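Side-chain contacts in hemolysin-like protein containing CBS domains (Oenococcus oeni, PDB 3OCO), which is of unknown function but, as a CBS-domain piece of a larger membrane protein, may belong to a regulatory part of a family associated with flavin adenine dinucleotide binding: residues Val107-Glu110 against Met111-His114; Gly130-Thr133 against Asp134-Tyr138. One frame throughout, in Å; residues are numbered along the deposited sequence.

Interaction 1 of 2, residues Val107-Glu110 against Met111-His114; sequences VMEE and MSAH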
ATOM      1  N   VAL A 107      17.094   6.241   4.373  1.00 47.46           N
ATOM      2  CA  VAL A 107      16.624   5.052   3.693  1.00 45.68           C
ATOM      3  C   VAL A 107      15.479   5.416   2.743  1.00 49.50           C
ATOM      4  O   VAL A 107      15.485   5.007   1.586  1.00 52.78           O
ATOM      5  CB  VAL A 107      16.258   3.908   4.686  1.00 61.09           C
ATOM      6  CG1 VAL A 107      16.835   4.201   6.065  1.00 62.67           C
ATOM      7  CG2 VAL A 107      14.761   3.672   4.762  1.00 47.64           C
HETATM    8  N   MSE A 108      14.526   6.221   3.214  1.00 54.83           N
HETATM    9  CA  MSE A 108      13.416   6.661   2.365  1.00 57.21           C
HETATM   10  C   MSE A 108      13.963   7.263   1.064  1.00 55.19           C
HETATM   11  O   MSE A 108      13.474   6.960  -0.028  1.00 55.73           O
HETATM   12  CB  MSE A 108      12.533   7.686   3.086  1.00 48.16           C
HETATM   13  CG  MSE A 108      11.676   7.157   4.238  1.00 42.00           C
HETATM   14 SE   MSE A 108      11.023   8.640   5.379  0.38 49.63          SE
HETATM   15  CE  MSE A 108       9.469   9.268   4.344  1.00 41.50           C
ATOM     16  N   GLU A 109      14.989   8.101   1.190  1.00 48.14           N
ATOM     17  CA  GLU A 109      15.591   8.749   0.031  1.00 57.80           C
ATOM     18  C   GLU A 109      16.397   7.778  -0.826  1.00 52.84           C
ATOM     19  O   GLU A 109      16.554   7.975  -2.029  1.00 56.48           O
ATOM     20  CB  GLU A 109      16.471   9.931   0.451  1.00 66.04           C
ATOM     21  CG  GLU A 109      16.924  10.803  -0.725  1.00 72.00           C
ATOM     22  CD  GLU A 109      15.758  11.253  -1.612  1.00 77.37           C
ATOM     23  OE1 GLU A 109      15.875  11.141  -2.855  1.00 76.19           O
ATOM     24  OE2 GLU A 109      14.725  11.713  -1.067  1.00 79.42           O
ATOM     25  N   GLU A 110      16.918   6.733  -0.204  1.00 44.52           N
ATOM     26  CA  GLU A 110      17.600   5.704  -0.958  1.00 48.86           C
ATOM     27  C   GLU A 110      16.570   4.969  -1.816  1.00 49.55           C
ATOM     28  O   GLU A 110      16.766   4.794  -3.017  1.00 59.47           O
ATOM     29  CB  GLU A 110      18.322   4.742  -0.012  1.00 62.27           C
ATOM     30  CG  GLU A 110      19.700   4.315  -0.492  1.00 71.47           C
ATOM     31  CD  GLU A 110      20.625   5.492  -0.689  1.00 72.43           C
ATOM     32  OE1 GLU A 110      21.470   5.445  -1.610  1.00 75.38           O
ATOM     33  OE2 GLU A 110      20.496   6.466   0.074  1.00 72.93           O
HETATM   34  N   MSE A 111      15.469   4.550  -1.194  1.00 36.28           N
HETATM   35  CA  MSE A 111      14.350   3.962  -1.913  1.00 38.87           C
HETATM   36  C   MSE A 111      13.845   4.848  -3.041  1.00 39.86           C
HETATM   37  O   MSE A 111      13.327   4.359  -4.035  1.00 45.57           O
HETATM   38  CB  MSE A 111      13.187   3.683  -0.963  1.00 40.51           C
HETATM   39  CG  MSE A 111      13.484   2.599   0.037  1.00 36.74           C
HETATM   40 SE   MSE A 111      12.254   2.660   1.527  0.63 42.59          SE
HETATM   41  CE  MSE A 111      10.731   1.708   0.777  1.00 41.99           C
ATOM     42  N   SER A 112      13.976   6.154  -2.886  1.00 51.55           N
ATOM     43  CA  SER A 112      13.473   7.047  -3.916  1.00 63.56           C
ATOM     44  C   SER A 112      14.477   7.215  -5.053  1.00 58.69           C
ATOM     45  O   SER A 112      14.105   7.218  -6.229  1.00 57.34           O
ATOM     46  CB  SER A 112      13.091   8.400  -3.323  1.00 66.59           C
ATOM     47  OG  SER A 112      12.719   9.294  -4.353  1.00 72.86           O
ATOM     48  N   ALA A 113      15.750   7.351  -4.707  1.00 46.31           N
ATOM     49  CA  ALA A 113      16.766   7.580  -5.721  1.00 47.24           C
ATOM     50  C   ALA A 113      16.869   6.358  -6.624  1.00 53.75           C
ATOM     51  O   ALA A 113      17.098   6.486  -7.828  1.00 55.46           O
ATOM     52  CB  ALA A 113      18.122   7.914  -5.074  1.00 53.57           C
ATOM     53  N   HIS A 114      16.678   5.180  -6.028  1.00 61.21           N
ATOM     54  CA  HIS A 114      16.788   3.895  -6.722  1.00 58.57           C
ATOM     55  C   HIS A 114      15.438   3.447  -7.285  1.00 58.10           C
ATOM     56  O   HIS A 114      15.353   2.438  -7.989  1.00 60.42           O
ATOM     57  CB  HIS A 114      17.295   2.816  -5.763  1.00 62.45           C
ATOM     58  CG  HIS A 114      18.755   2.908  -5.444  1.00 69.17           C
ATOM     59  ND1 HIS A 114      19.263   3.798  -4.520  1.00 73.64           N
ATOM     60  CD2 HIS A 114      19.815   2.195  -5.896  1.00 74.04           C
ATOM     61  CE1 HIS A 114      20.573   3.639  -4.430  1.00 74.88           C
ATOM     62  NE2 HIS A 114      20.931   2.672  -5.255  1.00 74.82           N
TER
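V107 meets M111 one helical turn further on through both backbone and side chain. Its carbonyl O receives the amide N of M111 at 2.8 Å in a nearly straight bond of 172°, and its CG2 lies 4.2 Å from the selenium of M111, which is a selenomethionine. The M111 chain, with CG anti to its own carbonyl carbon (chi1 -68°), runs back past the V107 carbonyl, CG standing 3.5 Å from that O. Both residues are buried, and their apolar chains pack on the inner face of the helix. M108, also selenomethionine, contributes its carbonyl, a weak acceptor for the amide of S112, while its side chain turns off to pack on F142 of the second subunit. E109 sits on the exposed side, where a charged residue is at home: its O takes the amide N of A113 at 2.9 Å, and its carboxylate passes loosely beside S112, OE1 4.0 Å from OG. The carbonyl O of E110 is gripped twice by H114, by the backbone N at 3.0 Å and by ring ND1 at 3.1 Å, the oxygen lying close to the ring plane. Folding back to the carbonyl fixes the rotation of the imidazole. The E110 carboxylate lies alongside the ring, the two planes 50° apart, and the nearby acid would probably favour a protonated imidazole, though without a salt bridge. Both side chains also touch V96. These are the last two turns of an amphipathic helix, running out into the loop at H114, in the beta-alpha-beta unit 96-99, 104-113, 119-122 of a CBS domain.

Interaction 2 of 2, residues Gly130-Thr133 against Asp134-Tyr138; sequences GIIT and DKDVY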
ATOM      1  N   GLY A 130      16.228  -7.474   8.186  1.00 36.69           N
ATOM      2  CA  GLY A 130      14.804  -7.315   7.955  1.00 16.86           C
ATOM      3  C   GLY A 130      14.576  -6.408   6.755  1.00 34.55           C
ATOM      4  O   GLY A 130      15.542  -6.043   6.056  1.00 22.77           O
ATOM      5  N   ILE A 131      13.309  -6.042   6.508  1.00 24.30           N
ATOM      6  CA  ILE A 131      12.972  -5.204   5.368  1.00 28.37           C
ATOM      7  C   ILE A 131      12.123  -4.006   5.786  1.00 32.29           C
ATOM      8  O   ILE A 131      11.517  -3.998   6.864  1.00 37.00           O
ATOM      9  CB  ILE A 131      12.185  -5.983   4.273  1.00 27.66           C
ATOM     10  CG1 ILE A 131      10.751  -6.290   4.725  1.00 35.62           C
ATOM     11  CG2 ILE A 131      12.902  -7.244   3.872  1.00 23.26           C
ATOM     12  CD1 ILE A 131       9.914  -7.041   3.685  1.00 38.49           C
ATOM     13  N   ILE A 132      12.077  -3.007   4.912  1.00 32.90           N
ATOM     14  CA  ILE A 132      11.238  -1.826   5.122  1.00 41.51           C
ATOM     15  C   ILE A 132      10.503  -1.425   3.861  1.00 39.87           C
ATOM     16  O   ILE A 132      11.084  -1.408   2.773  1.00 34.03           O
ATOM     17  CB  ILE A 132      12.046  -0.582   5.529  1.00 40.40           C
ATOM     18  CG1 ILE A 132      12.671  -0.755   6.915  1.00 43.72           C
ATOM     19  CG2 ILE A 132      11.148   0.654   5.461  1.00 30.24           C
ATOM     20  CD1 ILE A 132      13.802   0.223   7.182  1.00 45.34           C
ATOM     21  N   THR A 133       9.225  -1.096   4.029  1.00 44.26           N
ATOM     22  CA  THR A 133       8.430  -0.454   2.987  1.00 41.72           C
ATOM     23  C   THR A 133       7.539   0.639   3.581  1.00 42.00           C
ATOM     24  O   THR A 133       7.414   0.767   4.802  1.00 39.75           O
ATOM     25  CB  THR A 133       7.552  -1.464   2.270  1.00 34.46           C
ATOM     26  OG1 THR A 133       6.575  -1.979   3.188  1.00 29.02           O
ATOM     27  CG2 THR A 133       8.415  -2.608   1.724  1.00 25.96           C
ATOM     28  N   ASP A 134       6.926   1.433   2.712  1.00 38.53           N
ATOM     29  CA  ASP A 134       6.014   2.469   3.157  1.00 30.57           C
ATOM     30  C   ASP A 134       5.100   2.025   4.321  1.00 28.16           C
ATOM     31  O   ASP A 134       4.956   2.740   5.299  1.00 36.40           O
ATOM     32  CB  ASP A 134       5.194   3.023   1.974  1.00 48.83           C
ATOM     33  CG  ASP A 134       4.533   1.925   1.128  1.00 58.93           C
ATOM     34  OD1 ASP A 134       4.208   0.840   1.665  1.00 65.37           O
ATOM     35  OD2 ASP A 134       4.334   2.153  -0.085  1.00 56.52           O
ATOM     36  N   LYS A 135       4.485   0.854   4.230  1.00 33.14           N
ATOM     37  CA  LYS A 135       3.597   0.417   5.302  1.00 44.34           C
ATOM     38  C   LYS A 135       4.264   0.487   6.681  1.00 47.26           C
ATOM     39  O   LYS A 135       3.605   0.792   7.667  1.00 44.94           O
ATOM     40  CB  LYS A 135       2.998  -0.976   5.021  1.00 56.55           C
ATOM     41  CG  LYS A 135       3.924  -2.163   5.266  1.00 75.74           C
ATOM     42  CD  LYS A 135       3.241  -3.501   4.919  1.00 85.51           C
ATOM     43  CE  LYS A 135       2.937  -3.627   3.418  1.00 88.85           C
ATOM     44  NZ  LYS A 135       2.339  -4.951   3.036  1.00 86.85           N
ATOM     45  N   ASP A 136       5.569   0.226   6.745  1.00 52.15           N
ATOM     46  CA  ASP A 136       6.306   0.323   8.014  1.00 55.06           C
ATOM     47  C   ASP A 136       6.549   1.759   8.492  1.00 58.21           C
ATOM     48  O   ASP A 136       6.578   2.027   9.695  1.00 68.48           O
ATOM     49  CB  ASP A 136       7.625  -0.438   7.916  1.00 51.28           C
ATOM     50  CG  ASP A 136       7.422  -1.864   7.486  1.00 50.22           C
ATOM     51  OD1 ASP A 136       6.695  -2.591   8.197  1.00 56.30           O
ATOM     52  OD2 ASP A 136       7.958  -2.250   6.426  1.00 47.85           O
ATOM     53  N   VAL A 137       6.737   2.673   7.547  1.00 44.82           N
ATOM     54  CA  VAL A 137       6.846   4.092   7.849  1.00 39.62           C
ATOM     55  C   VAL A 137       5.510   4.658   8.389  1.00 54.88           C
ATOM     56  O   VAL A 137       5.490   5.407   9.370  1.00 48.49           O
ATOM     57  CB  VAL A 137       7.263   4.897   6.587  1.00 91.40           C
ATOM     58  CG1 VAL A 137       6.627   6.290   6.582  1.00 93.67           C
ATOM     59  CG2 VAL A 137       8.774   4.979   6.468  1.00 89.98           C
ATOM     60  N   TYR A 138       4.401   4.290   7.749  1.00 47.77           N
ATOM     61  CA  TYR A 138       3.085   4.772   8.149  1.00 59.82           C
ATOM     62  C   TYR A 138       2.680   4.293   9.542  1.00 61.12           C
ATOM     63  O   TYR A 138       1.790   4.864  10.154  1.00 63.22           O
ATOM     64  CB  TYR A 138       2.024   4.351   7.127  1.00 73.56           C
ATOM     65  CG  TYR A 138       0.727   5.129   7.225  1.00 92.65           C
ATOM     66  CD1 TYR A 138       0.604   6.384   6.640  1.00101.43           C
ATOM     67  CD2 TYR A 138      -0.375   4.609   7.900  1.00101.02           C
ATOM     68  CE1 TYR A 138      -0.585   7.106   6.722  1.00107.32           C
ATOM     69  CE2 TYR A 138      -1.569   5.325   7.992  1.00104.99           C
ATOM     70  CZ  TYR A 138      -1.667   6.574   7.400  1.00107.34           C
ATOM     71  OH  TYR A 138      -2.839   7.296   7.481  1.00105.06           O
TER
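T133 joins strand 128-132 directly to helix 134-142; it is still extended, and the chain turns helical from D134 on. As N-cap residue it offers its carbonyl O to the first turn: the amide N of D136 comes to 2.7 Å from above the carbonyl plane rather than on a lone pair, and the amide N of V137 adds a weak bond at 3.4 Å. The reverse connection is made by a side chain. D136 places OD2 2.9 Å from the backbone N of T133, in a bond of 162° that uses the anti lone pair of the carboxylate. With CG beside its own backbone N (chi1 -54°), the acid is carried back over the start of the helix, and OD2 also comes within 3.6 Å of CA of I132. An aspartate is well suited here, short enough to reach the N-cap amide and accept its hydrogen. T133 and K135 lie side by side, OG1 3.4 Å from CG of the lysine, whose aliphatic part passes the hydroxyl while its ammonium end leads outward. D134 accepts a weak bond at OD1 from the amide of K135, and a negative charge in this first turn would probably interact favourably with the helix dipole. I131 and I132 suit the buried strand: I131 touches M32 and M118, and I132 touches M26 and A22. The D136 bond is one of the two of a capping box, that from the N3 side chain to the N-cap amide, here at a strand-to-helix junction of a CBS domain.

How the interactions relate
Interactions 1 and 2 come in series along the chain, within one CBS domain, with centres about 12 Å apart. They meet chiefly through M111: its terminal CE reaches I132 and T133 at the junction, 3.7 Å from O of I132 and 3.9 Å from CA of T133. The long, unbranched methionine-type chain (selenomethionine here) thus bridges helix 104-113 and the start of helix 134-142. A second, looser approach brings CG of M108 to 4.3 Å from CG2 of V137. Both contacts also face the second subunit, where M108 and Y138 of opposite chains pack together, so the two helices share in the dimer interface.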